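Local coordinates for TqaL (Neurospora crassa, PDB 7EEH), which belongs to the 2OG-Fe dioxygenase family of the cupin clan and holds an iron(III) ion in its metal site, at residues T147-R151 with L152-S156. The protein carries 1 engineered substitution. Sequence-based numbering, arbitrary orientation.
Sequences THRPR and LDYSS
A type I beta turn from Arg-149 to Leu-152 folds the loop between helix 128-141 and strand 158-170 back on itself, so that His-148 stacks on Tyr-154. The two rings lie face to face, their planes 7° apart and their centroids 3.7 Å from each other. The two side chains run past each other in opposite directions, each CB over the other ring's face; Tyr-154 CB comes within 3.3 Å of His-148 CE1. Tyr-154 CG stands anti to its carbonyl carbon (chi1 -64°), which lays the ring along the chain of His-148 and Arg-149. Its OH accepts a bond from Arg-149 N at 2.9 Å, with an N-H...O angle of 158°, and is also hydrogen-bonded to Asp-189 OD1. The carbonyl O of Arg-149 lies at the edge of this ring, 3.4 Å from Tyr-154 CE1. It also closes the turn, accepting from Leu-152 N at 3.1 Å. In this cupin-type fold both arginines of the turn reach residues just after the iron ligand Asp-186: Arg-149 NE hydrogen-bonds to Val-188 O, and Arg-151 NH1 to Gly-187 O. Arg-149 NH2 forms a salt bridge with Asp-248. Buried Leu-152 lies beside both, its CD1 4.0 Å from Arg-149 CB and its CD2 over one face of the Arg-151 guanidinium.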
loop_
_atom_site.group_PDB
_atom_site.type_symbol
_atom_site.label_atom_id
_atom_site.label_comp_id
_atom_site.label_asym_id
_atom_site.label_seq_id
_atom_site.Cartn_x
_atom_site.Cartn_y
_atom_site.Cartn_z
ATOM N N THR B 147 23.560 7.962 -21.981
ATOM C CA THR B 147 24.644 8.256 -22.914
ATOM C C THR B 147 25.377 6.981 -23.325
ATOM O O THR B 147 25.771 6.178 -22.478
ATOM C CB THR B 147 25.629 9.223 -22.263
ATOM O OG1 THR B 147 24.918 10.361 -21.773
ATOM C CG2 THR B 147 26.690 9.680 -23.267
ATOM N N HIS B 148 25.578 6.796 -24.627
ATOM C CA HIS B 148 26.211 5.583 -25.134
ATOM C C HIS B 148 27.726 5.758 -25.235
ATOM O O HIS B 148 28.206 6.631 -25.964
ATOM C CB HIS B 148 25.613 5.209 -26.482
ATOM C CG HIS B 148 24.260 4.587 -26.372
ATOM N ND1 HIS B 148 23.632 3.969 -27.429
ATOM C CD2 HIS B 148 23.419 4.477 -25.316
ATOM C CE1 HIS B 148 22.458 3.508 -27.032
ATOM N NE2 HIS B 148 22.305 3.804 -25.754
ATOM N N ARG B 149 28.478 4.930 -24.501
ATOM C CA ARG B 149 29.935 4.925 -24.650
ATOM C C ARG B 149 30.289 4.360 -26.017
ATOM O O ARG B 149 29.796 3.285 -26.375
ATOM C CB ARG B 149 30.613 4.086 -23.562
ATOM C CG ARG B 149 30.526 4.648 -22.157
ATOM C CD ARG B 149 31.487 3.948 -21.202
ATOM N NE ARG B 149 31.280 4.385 -19.825
ATOM C CZ ARG B 149 31.746 5.524 -19.340
ATOM N NH1 ARG B 149 32.462 6.323 -20.118
ATOM N NH2 ARG B 149 31.498 5.867 -18.086
ATOM N N PRO B 150 31.128 5.045 -26.806
ATOM C CA PRO B 150 31.441 4.546 -28.155
ATOM C C PRO B 150 32.040 3.156 -28.188
ATOM O O PRO B 150 31.840 2.439 -29.171
ATOM C CB PRO B 150 32.428 5.592 -28.688
ATOM C CG PRO B 150 32.003 6.846 -28.019
ATOM C CD PRO B 150 31.597 6.427 -26.617
ATOM N N ARG B 151 32.752 2.734 -27.147
ATOM C CA ARG B 151 33.416 1.440 -27.222
ATOM C C ARG B 151 32.497 0.276 -26.888
ATOM O O ARG B 151 32.943 -0.869 -26.947
ATOM C CB ARG B 151 34.650 1.420 -26.306
ATOM C CG ARG B 151 34.330 1.369 -24.822
ATOM C CD ARG B 151 35.594 1.351 -23.956
ATOM N NE ARG B 151 35.617 0.223 -23.022
ATOM C CZ ARG B 151 35.114 0.260 -21.786
ATOM N NH1 ARG B 151 34.534 1.369 -21.326
ATOM N NH2 ARG B 151 35.186 -0.812 -21.001
ATOM N N LEU B 152 31.226 0.523 -26.565
ATOM C CA LEU B 152 30.336 -0.536 -26.125
ATOM C C LEU B 152 29.185 -0.716 -27.103
ATOM O O LEU B 152 28.873 0.173 -27.895
ATOM C CB LEU B 152 29.794 -0.245 -24.724
ATOM C CG LEU B 152 30.862 -0.028 -23.656
ATOM C CD1 LEU B 152 30.208 0.284 -22.323
ATOM C CD2 LEU B 152 31.755 -1.258 -23.563
ATOM N N ASP B 153 28.534 -1.871 -27.020
ATOM C CA ASP B 153 27.531 -2.285 -28.006
ATOM C C ASP B 153 26.133 -2.260 -27.385
ATOM O O ASP B 153 25.714 -3.213 -26.721
ATOM C CB ASP B 153 27.863 -3.666 -28.573
ATOM C CG ASP B 153 26.802 -4.168 -29.555
ATOM O OD1 ASP B 153 25.954 -3.361 -29.995
ATOM O OD2 ASP B 153 26.816 -5.369 -29.896
ATOM N N TYR B 154 25.387 -1.198 -27.674
ATOM C CA TYR B 154 24.054 -1.017 -27.128
ATOM C C TYR B 154 22.978 -1.691 -27.960
ATOM O O TYR B 154 21.802 -1.592 -27.616
ATOM C CB TYR B 154 23.763 0.482 -26.948
ATOM C CG TYR B 154 24.702 1.084 -25.931
ATOM C CD1 TYR B 154 25.979 1.485 -26.293
ATOM C CD2 TYR B 154 24.337 1.189 -24.594
ATOM C CE1 TYR B 154 26.861 2.004 -25.358
ATOM C CE2 TYR B 154 25.213 1.708 -23.649
ATOM C CZ TYR B 154 26.473 2.116 -24.035
ATOM O OH TYR B 154 27.355 2.620 -23.096
ATOM N N SER B 155 23.342 -2.400 -29.023
ATOM C CA SER B 155 22.375 -3.271 -29.672
ATOM C C SER B 155 22.208 -4.592 -28.937
ATOM O O SER B 155 21.245 -5.321 -29.201
ATOM C CB SER B 155 22.781 -3.532 -31.124
ATOM O OG SER B 155 24.039 -4.173 -31.181
ATOM N N SER B 156 23.091 -4.909 -27.998
ATOM C CA SER B 156 23.037 -6.211 -27.361
ATOM C C SER B 156 21.853 -6.296 -26.400
ATOM O O SER B 156 21.311 -5.286 -25.942
ATOM C CB SER B 156 24.343 -6.491 -26.617
ATOM O OG SER B 156 24.142 -7.427 -25.575
#